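Local coordinates for lipase (Acinetobacter baumannii, PDB 4OPM), which probably hydrolyses the ester bonds of lipids, as a putative triacylglycerol lipase of the alpha/beta hydrolase fold, at residues N96-L101 and A130-F135. Numbering follows the deposited sequence.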
ATOM      1  N   ASN A  96      12.088   2.968  -9.673  1.00 19.98           N
ATOM      2  CA  ASN A  96      11.540   2.285 -10.858  1.00 20.45           C
ATOM      3  C   ASN A  96      10.067   1.922 -10.648  1.00 22.57           C
ATOM      4  O   ASN A  96       9.274   2.035 -11.581  1.00 22.06           O
ATOM      5  CB  ASN A  96      12.343   1.041 -11.257  1.00 20.86           C
ATOM      6  CG  ASN A  96      11.997   0.576 -12.650  1.00 29.00           C
ATOM      7  OD1 ASN A  96      11.890   1.384 -13.575  1.00 24.77           O
ATOM      8  ND2 ASN A  96      11.734  -0.725 -12.830  1.00 23.41           N
ATOM      9  N   LEU A  97       9.684   1.533  -9.426  1.00 18.75           N
ATOM     10  CA  LEU A  97       8.278   1.225  -9.145  1.00 18.67           C
ATOM     11  C   LEU A  97       7.414   2.484  -9.338  1.00 23.17           C
ATOM     12  O   LEU A  97       6.372   2.401  -9.981  1.00 22.93           O
ATOM     13  CB  LEU A  97       8.103   0.627  -7.727  1.00 18.34           C
ATOM     14  CG  LEU A  97       8.790  -0.724  -7.477  1.00 23.04           C
ATOM     15  CD1 LEU A  97       8.674  -1.136  -6.019  1.00 23.11           C
ATOM     16  CD2 LEU A  97       8.248  -1.825  -8.386  1.00 23.85           C
ATOM     17  N   ALA A  98       7.886   3.659  -8.862  1.00 21.56           N
ATOM     18  CA  ALA A  98       7.140   4.918  -9.004  1.00 20.64           C
ATOM     19  C   ALA A  98       7.013   5.338 -10.488  1.00 23.28           C
ATOM     20  O   ALA A  98       5.915   5.706 -10.933  1.00 21.28           O
ATOM     21  CB  ALA A  98       7.806   6.018  -8.196  1.00 21.27           C
ATOM     22  N   GLU A  99       8.116   5.244 -11.251  1.00 20.12           N
ATOM     23  CA  GLU A  99       8.114   5.610 -12.665  1.00 19.75           C
ATOM     24  C   GLU A  99       7.231   4.632 -13.455  1.00 23.17           C
ATOM     25  O   GLU A  99       6.470   5.080 -14.301  1.00 23.09           O
ATOM     26  CB  GLU A  99       9.542   5.656 -13.232  1.00 21.21           C
ATOM     27  CG  GLU A  99       9.605   6.170 -14.667  1.00 26.68           C
ATOM     28  CD  GLU A  99       9.483   5.122 -15.759  1.00 43.50           C
ATOM     29  OE1 GLU A  99       9.759   3.934 -15.481  1.00 35.66           O
ATOM     30  OE2 GLU A  99       9.113   5.489 -16.898  1.00 36.44           O
ATOM     31  N   LYS A 100       7.324   3.308 -13.184  1.00 20.27           N
ATOM     32  CA  LYS A 100       6.510   2.327 -13.921  1.00 20.24           C
ATOM     33  C   LYS A 100       5.029   2.460 -13.530  1.00 22.64           C
ATOM     34  O   LYS A 100       4.156   2.277 -14.381  1.00 22.59           O
ATOM     35  CB  LYS A 100       7.026   0.893 -13.740  1.00 21.32           C
ATOM     36  CG  LYS A 100       8.393   0.646 -14.393  1.00 22.67           C
ATOM     37  CD  LYS A 100       8.378   0.879 -15.928  1.00 25.76           C
ATOM     38  CE  LYS A 100       9.689   0.573 -16.597  1.00 26.34           C
ATOM     39  NZ  LYS A 100      10.752   1.561 -16.217  1.00 24.91           N
ATOM     40  N   LEU A 101       4.741   2.856 -12.275  1.00 19.25           N
ATOM     41  CA  LEU A 101       3.366   3.103 -11.859  1.00 18.16           C
ATOM     42  C   LEU A 101       2.817   4.308 -12.648  1.00 21.61           C
ATOM     43  O   LEU A 101       1.685   4.249 -13.108  1.00 19.16           O
ATOM     44  CB  LEU A 101       3.278   3.333 -10.345  1.00 17.20           C
ATOM     45  CG  LEU A 101       1.889   3.588  -9.786  1.00 20.89           C
ATOM     46  CD1 LEU A 101       1.000   2.347  -9.888  1.00 20.80           C
ATOM     47  CD2 LEU A 101       1.977   4.073  -8.345  1.00 22.89           C
ATOM     48  N   ALA A 130       4.035  11.782  -5.830  1.00 21.50           N
ATOM     49  CA  ALA A 130       3.532  13.127  -5.531  1.00 22.25           C
ATOM     50  C   ALA A 130       4.593  14.203  -5.759  1.00 28.17           C
ATOM     51  O   ALA A 130       4.256  15.308  -6.199  1.00 28.91           O
ATOM     52  CB  ALA A 130       3.042  13.198  -4.105  1.00 22.58           C
ATOM     53  N   GLY A 131       5.849  13.866  -5.470  1.00 24.82           N
ATOM     54  CA  GLY A 131       6.981  14.763  -5.656  1.00 25.47           C
ATOM     55  C   GLY A 131       7.381  14.910  -7.111  1.00 29.50           C
ATOM     56  O   GLY A 131       7.694  16.016  -7.556  1.00 29.64           O
ATOM     57  N   GLN A 132       7.380  13.795  -7.868  1.00 25.97           N
ATOM     58  CA  GLN A 132       7.785  13.792  -9.276  1.00 26.82           C
ATOM     59  C   GLN A 132       6.663  14.274 -10.200  1.00 30.40           C
ATOM     60  O   GLN A 132       6.956  14.878 -11.226  1.00 30.50           O
ATOM     61  CB  GLN A 132       8.254  12.391  -9.712  1.00 28.57           C
ATOM     62  CG  GLN A 132       9.567  11.932  -9.055  1.00 51.08           C
ATOM     63  CD  GLN A 132       9.911  10.471  -9.281  1.00 78.04           C
ATOM     64  OE1 GLN A 132       9.052   9.620  -9.548  1.00 75.34           O
ATOM     65  NE2 GLN A 132      11.185  10.134  -9.129  1.00 72.83           N
ATOM     66  N   TYR A 133       5.384  14.018  -9.843  1.00 25.81           N
ATOM     67  CA  TYR A 133       4.224  14.379 -10.667  1.00 25.36           C
ATOM     68  C   TYR A 133       3.207  15.222  -9.825  1.00 29.12           C
ATOM     69  O   TYR A 133       2.078  14.774  -9.601  1.00 28.22           O
ATOM     70  CB  TYR A 133       3.594  13.075 -11.241  1.00 25.74           C
ATOM     71  CG  TYR A 133       4.618  12.104 -11.812  1.00 27.97           C
ATOM     72  CD1 TYR A 133       5.254  12.358 -13.026  1.00 31.05           C
ATOM     73  CD2 TYR A 133       4.975  10.949 -11.120  1.00 28.21           C
ATOM     74  CE1 TYR A 133       6.223  11.486 -13.538  1.00 31.79           C
ATOM     75  CE2 TYR A 133       5.927  10.059 -11.631  1.00 29.52           C
ATOM     76  CZ  TYR A 133       6.554  10.334 -12.837  1.00 37.42           C
ATOM     77  OH  TYR A 133       7.489   9.451 -13.348  1.00 35.90           O
ATOM     78  N   PRO A 134       3.588  16.450  -9.362  1.00 26.90           N
ATOM     79  CA  PRO A 134       2.686  17.227  -8.484  1.00 26.62           C
ATOM     80  C   PRO A 134       1.367  17.659  -9.108  1.00 32.11           C
ATOM     81  O   PRO A 134       0.351  17.657  -8.411  1.00 31.01           O
ATOM     82  CB  PRO A 134       3.522  18.458  -8.112  1.00 28.61           C
ATOM     83  CG  PRO A 134       4.548  18.565  -9.197  1.00 33.38           C
ATOM     84  CD  PRO A 134       4.881  17.152  -9.532  1.00 28.96           C
ATOM     85  N   PHE A 135       1.366  18.023 -10.397  1.00 30.43           N
ATOM     86  CA  PHE A 135       0.142  18.468 -11.063  1.00 31.19           C
ATOM     87  C   PHE A 135      -0.801  17.297 -11.354  1.00 32.43           C
ATOM     88  O   PHE A 135      -1.961  17.533 -11.711  1.00 33.91           O
ATOM     89  CB  PHE A 135       0.472  19.231 -12.359  1.00 34.78           C
ATOM     90  CG  PHE A 135       1.238  20.513 -12.120  1.00 38.55           C
ATOM     91  CD1 PHE A 135       0.617  21.617 -11.543  1.00 43.25           C
ATOM     92  CD2 PHE A 135       2.578  20.617 -12.472  1.00 42.47           C
ATOM     93  CE1 PHE A 135       1.329  22.800 -11.315  1.00 45.37           C
ATOM     94  CE2 PHE A 135       3.288  21.802 -12.249  1.00 46.39           C
ATOM     95  CZ  PHE A 135       2.659  22.884 -11.670  1.00 45.06           C
TER
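Gln132, the last residue of helix 121-132, and Tyr133 just after it meet Ala98 and Glu99 of helix 94-107 in an alpha/beta hydrolase fold, a worked example of how a helix pair closes at its end: next to the packing of Leu97 and Leu101 on Ile125, only these four residues touch between 96-101 and 130-135. The buried part is Ala98, packed on Leu128 one turn back along helix 121-132, with the Tyr133 ring beside it. Gln132 CB lies 3.8 Å above the plane of that ring, offset toward the rim, and Arg102 makes a cation-pi contact with it. The tyrosine hydroxyl rests against carbon, OH being 4.0 Å from Glu99 CA and 4.1 Å from Glu99 CG, a van der Waals contact. The solvent side is looser: Gln132 runs out, extended beyond CG (chi2 170°), to bring OE1 within 4.0 Å of Ala98 CB, and a bound polyethylene glycol lies about 5 Å from its side chain. With CG anti to the backbone N (chi1 -174°) and a bend at chi2 (-90°), Glu99 leads its carboxylate away from the ring. OE2 pairs with Arg103, and OE1 takes a 2.7 Å salt bridge from Lys100 NZ on its syn side. That ammonium also donates to Asn96 OD1, in the carbonyl plane, at 2.9 Å.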